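Local coordinates for uncharacterized protein (Silicibacter pomeroyi DSS-3, PDB 2QTP) that is of unknown function but may act in amino-acid metabolism, and adopts a variant of the Bacillus chorismate mutase fold, at residues Ala96-Pro101 against Asn161-Ala166; Glu37-Gly42 against Thr49-Thr54. All coordinates share one frame; numbering follows the deposited sequence.

Contact 1 (Ala96-Pro101 against Asn161-Ala166); sequences AAILHP and NEIMVA
I98, I163 and V165 carry the contact, and none of them has a flat group, so no ring or amide face takes part. The meeting is aliphatic, methyl against methyl. I98 lies on helix 92-98, and its CB points at strand 162-171. I98 CD1 meets V165 CG2 tip to tip at 3.6 Å. The same CD1 lies 4.1 Å from I163 CD1, again tip to tip. The second branch of I98 also takes part: its CG2 is 3.9 Å from V165 CG2. This one valine methyl therefore touches both branches of I98, whose chi1 of -129° is off a staggered position. V165 CG1 is anti to the backbone N (chi1 -175°), which leaves CG2, anti to the carbonyl carbon, as the methyl facing I98.

I163 and V165 are two residues apart on the strand and face the same way, while M164 between them points away. I98 also packs on I36 and A84, so it touches side chains of three strands, 21-37, 79-86 and 162-171. L51 of helix 49-70 touches I163 as well. All three residues are buried. This is helix-on-sheet packing, part of the hydrophobic core between helix 92-98 and the mixed sheet. It rests on close fit and exclusion of water, with no polar bond between the segments.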
loop_
_atom_site.group_PDB
_atom_site.type_symbol
_atom_site.label_atom_id
_atom_site.label_comp_id
_atom_site.label_asym_id
_atom_site.label_seq_id
_atom_site.Cartn_x
_atom_site.Cartn_y
_atom_site.Cartn_z
ATOM N N ALA A 96 -2.398 -6.010 -10.344
ATOM C CA ALA A 96 -1.337 -5.598 -11.271
ATOM C C ALA A 96 -1.611 -4.228 -11.902
ATOM O O ALA A 96 -0.723 -3.372 -11.953
ATOM C CB ALA A 96 -1.132 -6.632 -12.327
ATOM N N ALA A 97 -2.842 -4.032 -12.377
ATOM C CA ALA A 97 -3.234 -2.818 -13.071
ATOM C C ALA A 97 -3.156 -1.649 -12.132
ATOM O O ALA A 97 -2.597 -0.605 -12.458
ATOM C CB ALA A 97 -4.661 -2.952 -13.656
ATOM N N ILE A 98 -3.752 -1.814 -10.959
ATOM C CA ILE A 98 -3.738 -0.742 -9.969
ATOM C C ILE A 98 -2.288 -0.339 -9.579
ATOM O O ILE A 98 -2.017 0.830 -9.404
ATOM C CB ILE A 98 -4.729 -1.028 -8.754
ATOM C CG1 ILE A 98 -5.621 0.202 -8.538
ATOM C CG2 ILE A 98 -3.989 -1.419 -7.545
ATOM C CD1 ILE A 98 -6.587 0.122 -7.449
ATOM N N LEU A 99 -1.341 -1.262 -9.608
ATOM C CA LEU A 99 0.064 -0.999 -9.269
ATOM C C LEU A 99 0.972 -0.625 -10.437
ATOM O O LEU A 99 2.170 -0.389 -10.252
ATOM C CB LEU A 99 0.668 -2.279 -8.632
ATOM C CG LEU A 99 0.082 -2.731 -7.275
ATOM C CD1 LEU A 99 0.668 -4.082 -6.847
ATOM C CD2 LEU A 99 0.244 -1.649 -6.190
ATOM N N HIS A 100 0.421 -0.629 -11.637
ATOM C CA HIS A 100 1.198 -0.408 -12.867
ATOM C C HIS A 100 1.908 0.953 -12.960
ATOM O O HIS A 100 3.105 0.994 -13.199
ATOM C CB HIS A 100 0.288 -0.638 -14.071
ATOM C CG HIS A 100 0.947 -0.368 -15.377
ATOM N ND1 HIS A 100 1.747 -1.293 -16.006
ATOM C CD2 HIS A 100 0.976 0.748 -16.146
ATOM C CE1 HIS A 100 2.230 -0.760 -17.117
ATOM N NE2 HIS A 100 1.783 0.480 -17.225
ATOM N N PRO A 101 1.190 2.067 -12.765
ATOM C CA PRO A 101 1.875 3.364 -12.889
ATOM C C PRO A 101 2.979 3.579 -11.905
ATOM O O PRO A 101 2.863 3.136 -10.774
ATOM C CB PRO A 101 0.751 4.376 -12.621
ATOM C CG PRO A 101 -0.305 3.623 -11.938
ATOM C CD PRO A 101 -0.244 2.249 -12.506
ATOM N N ASN A 161 -15.779 -7.391 -3.405
ATOM C CA ASN A 161 -15.816 -6.457 -4.533
ATOM C C ASN A 161 -14.883 -5.255 -4.393
ATOM O O ASN A 161 -15.096 -4.246 -5.053
ATOM C CB ASN A 161 -17.248 -5.951 -4.766
ATOM C CG ASN A 161 -17.769 -5.012 -3.616
ATOM O OD1 ASN A 161 -17.328 -5.085 -2.447
ATOM N ND2 ASN A 161 -18.730 -4.150 -3.962
ATOM N N GLU A 162 -13.842 -5.373 -3.562
ATOM C CA GLU A 162 -12.921 -4.277 -3.312
ATOM C C GLU A 162 -11.474 -4.603 -3.648
ATOM O O GLU A 162 -11.125 -5.760 -3.894
ATOM C CB GLU A 162 -12.996 -3.879 -1.836
ATOM C CG GLU A 162 -14.384 -3.416 -1.375
ATOM C CD GLU A 162 -14.425 -2.956 0.081
ATOM O OE1 GLU A 162 -13.764 -3.577 0.965
ATOM O OE2 GLU A 162 -15.109 -1.951 0.333
ATOM N N ILE A 163 -10.651 -3.550 -3.613
ATOM C CA ILE A 163 -9.170 -3.633 -3.650
ATOM C C ILE A 163 -8.592 -2.783 -2.490
ATOM O O ILE A 163 -9.076 -1.667 -2.239
ATOM C CB ILE A 163 -8.548 -3.156 -4.983
ATOM C CG1 ILE A 163 -9.174 -3.864 -6.173
ATOM C CG2 ILE A 163 -7.032 -3.420 -5.048
ATOM C CD1 ILE A 163 -8.576 -3.457 -7.512
HETATM N N MSE A 164 -7.621 -3.352 -1.754
HETATM C CA MSE A 164 -6.911 -2.656 -0.681
HETATM C C MSE A 164 -5.515 -2.359 -1.245
HETATM O O MSE A 164 -4.764 -3.264 -1.598
HETATM C CB MSE A 164 -6.848 -3.515 0.594
HETATM C CG MSE A 164 -6.341 -2.800 1.784
HETATM SE SE MSE A 164 -6.315 -3.745 3.419
HETATM C CE MSE A 164 -4.852 -5.046 3.056
ATOM N N VAL A 165 -5.206 -1.083 -1.405
ATOM C CA VAL A 165 -3.945 -0.643 -2.007
ATOM C C VAL A 165 -3.100 0.061 -0.927
ATOM O O VAL A 165 -3.626 0.842 -0.189
ATOM C CB VAL A 165 -4.266 0.361 -3.140
ATOM C CG1 VAL A 165 -2.988 0.756 -3.891
ATOM C CG2 VAL A 165 -5.358 -0.235 -4.075
ATOM N N ALA A 166 -1.802 -0.195 -0.888
ATOM C CA ALA A 166 -0.895 0.364 0.089
ATOM C C ALA A 166 0.383 0.933 -0.535
ATOM O O ALA A 166 0.933 0.384 -1.495
ATOM C CB ALA A 166 -0.518 -0.722 1.150
#

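Contact 2 (Glu37-Gly42 against Thr49-Thr54); sequences ENPFAG and TELMDT
F40 and L51 both set CG anti to the carbonyl carbon, and their side chains slide past each other in opposite directions. With chi1 at -52°, F40 brings its ring to the helix, where CD2 lies 3.7 Å from L51 CD1. E50 instead has CG anti to the backbone N (chi1 -173°). Its extended chain runs past P39, and OE2 comes within 3.4 Å of P39 CB. The E50 carboxylate and the F40 ring are steeply inclined, their planes 75° apart. P39 CG lies over one face of that ring, 4.0 Å above its plane. P39 CD also packs on L51 CD2 at 3.7 Å.

The loop is shaped by a type I turn from N38 to A41 and by an Asx turn. In the latter, N38 OD1 accepts from F40 N at 3.0 Å, with the donor above the carbonyl plane. The two turns probably set P39 and F40 facing the helix. E50 O is gripped by two hydrogen bonds, from T54 N and T54 OG1, on opposite faces of its plane.

The loop follows strand 21-37 and leads into helix 49-70. N38 ND2 is hydrogen-bonded to H94 ND1 of helix 92-98, and N38 touches I163 of strand 162-171.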
loop_
_atom_site.group_PDB
_atom_site.type_symbol
_atom_site.label_atom_id
_atom_site.label_comp_id
_atom_site.label_asym_id
_atom_site.label_seq_id
_atom_site.Cartn_x
_atom_site.Cartn_y
_atom_site.Cartn_z
ATOM N N GLU A 37 -13.719 0.367 -4.226
ATOM C CA GLU A 37 -14.544 -0.568 -4.966
ATOM C C GLU A 37 -13.814 -0.953 -6.250
ATOM O O GLU A 37 -13.236 -0.102 -6.919
ATOM C CB GLU A 37 -15.909 0.060 -5.284
ATOM C CG GLU A 37 -16.849 -0.851 -6.108
ATOM C CD GLU A 37 -18.178 -0.172 -6.490
ATOM O OE1 GLU A 37 -18.985 0.112 -5.569
ATOM O OE2 GLU A 37 -18.399 0.066 -7.707
ATOM N N ASN A 38 -13.789 -2.247 -6.560
ATOM C CA ASN A 38 -13.183 -2.744 -7.790
ATOM C C ASN A 38 -14.254 -2.632 -8.860
ATOM O O ASN A 38 -15.286 -3.299 -8.758
ATOM C CB ASN A 38 -12.743 -4.193 -7.564
ATOM C CG ASN A 38 -12.119 -4.840 -8.752
ATOM O OD1 ASN A 38 -12.002 -4.255 -9.839
ATOM N ND2 ASN A 38 -11.759 -6.135 -8.574
ATOM N N PRO A 39 -14.054 -1.760 -9.872
ATOM C CA PRO A 39 -15.100 -1.670 -10.913
ATOM C C PRO A 39 -15.284 -2.965 -11.733
ATOM O O PRO A 39 -16.315 -3.148 -12.356
ATOM C CB PRO A 39 -14.591 -0.513 -11.812
ATOM C CG PRO A 39 -13.111 -0.570 -11.664
ATOM C CD PRO A 39 -12.927 -0.853 -10.170
ATOM N N PHE A 40 -14.307 -3.865 -11.681
ATOM C CA PHE A 40 -14.344 -5.099 -12.427
ATOM C C PHE A 40 -14.683 -6.311 -11.572
ATOM O O PHE A 40 -14.500 -7.419 -12.016
ATOM C CB PHE A 40 -13.004 -5.295 -13.147
ATOM C CG PHE A 40 -12.577 -4.087 -13.988
ATOM C CD1 PHE A 40 -13.491 -3.414 -14.763
ATOM C CD2 PHE A 40 -11.256 -3.666 -14.018
ATOM C CE1 PHE A 40 -13.109 -2.330 -15.533
ATOM C CE2 PHE A 40 -10.877 -2.569 -14.776
ATOM C CZ PHE A 40 -11.807 -1.913 -15.531
ATOM N N ALA A 41 -15.149 -6.092 -10.345
ATOM C CA ALA A 41 -15.568 -7.173 -9.484
ATOM C C ALA A 41 -16.732 -7.903 -10.150
ATOM O O ALA A 41 -17.656 -7.271 -10.648
ATOM C CB ALA A 41 -15.978 -6.660 -8.058
ATOM N N GLY A 42 -16.673 -9.232 -10.157
ATOM C CA GLY A 42 -17.708 -10.073 -10.781
ATOM C C GLY A 42 -17.680 -10.118 -12.284
ATOM O O GLY A 42 -18.552 -10.704 -12.905
ATOM N N THR A 49 -7.589 -0.130 -18.152
ATOM C CA THR A 49 -7.222 1.279 -18.126
ATOM C C THR A 49 -7.767 1.977 -16.883
ATOM O O THR A 49 -7.047 2.711 -16.207
ATOM C CB THR A 49 -7.742 1.966 -19.419
ATOM O OG1 THR A 49 -7.053 1.404 -20.537
ATOM C CG2 THR A 49 -7.564 3.515 -19.420
ATOM N N GLU A 50 -9.038 1.735 -16.586
ATOM C CA GLU A 50 -9.705 2.425 -15.505
ATOM C C GLU A 50 -8.991 2.169 -14.167
ATOM O O GLU A 50 -8.852 3.081 -13.359
ATOM C CB GLU A 50 -11.182 1.996 -15.442
ATOM C CG GLU A 50 -12.009 2.805 -14.448
ATOM C CD GLU A 50 -13.423 2.265 -14.190
ATOM O OE1 GLU A 50 -14.010 1.563 -15.059
ATOM O OE2 GLU A 50 -13.928 2.580 -13.086
ATOM N N LEU A 51 -8.504 0.951 -13.946
ATOM C CA LEU A 51 -7.742 0.684 -12.727
ATOM C C LEU A 51 -6.332 1.294 -12.739
ATOM O O LEU A 51 -5.838 1.620 -11.678
ATOM C CB LEU A 51 -7.678 -0.805 -12.388
ATOM C CG LEU A 51 -8.898 -1.433 -11.698
ATOM C CD1 LEU A 51 -8.669 -2.919 -11.498
ATOM C CD2 LEU A 51 -9.250 -0.794 -10.381
HETATM N N MSE A 52 -5.685 1.422 -13.915
HETATM C CA MSE A 52 -4.374 2.042 -14.001
HETATM C C MSE A 52 -4.483 3.530 -13.705
HETATM O O MSE A 52 -3.646 4.077 -12.987
HETATM C CB MSE A 52 -3.712 1.833 -15.375
HETATM C CG MSE A 52 -3.506 0.370 -15.797
HETATM SE SE MSE A 52 -2.452 0.134 -17.352
HETATM C CE MSE A 52 -2.538 -1.823 -17.311
ATOM N N ASP A 53 -5.498 4.182 -14.270
ATOM C CA ASP A 53 -5.740 5.605 -14.008
ATOM C C ASP A 53 -6.052 5.826 -12.536
ATOM O O ASP A 53 -5.513 6.730 -11.932
ATOM C CB ASP A 53 -6.879 6.138 -14.868
ATOM C CG ASP A 53 -6.539 6.181 -16.347
ATOM O OD1 ASP A 53 -5.351 6.153 -16.731
ATOM O OD2 ASP A 53 -7.493 6.228 -17.132
ATOM N N THR A 54 -6.874 4.969 -11.937
ATOM C CA THR A 54 -7.176 5.061 -10.468
ATOM C C THR A 54 -5.916 4.830 -9.602
ATOM O O THR A 54 -5.680 5.514 -8.628
ATOM C CB THR A 54 -8.290 4.052 -10.057
ATOM O OG1 THR A 54 -9.480 4.380 -10.766
ATOM C CG2 THR A 54 -8.598 4.095 -8.579
#

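From the N terminus, strand 21-37 runs into the loop of contact 2. Contact 2 closes that short connection by folding 37-42 back on the first turns of helix 49-70. Only then does the chain pass through strand 79-86 and helix 92-98 to open contact 1, a much longer closure made by strand 162-171. The two contacts are in series and neither nest nor cross. In space their centres are about 8 Å apart and they touch. I98 CG1 packs on L51 O at 3.5 Å, and N161 O probably accepts from N38 N at 2.8 Å. Together they tie the starts of helix 49-70 and strand 162-171 to helix 92-98.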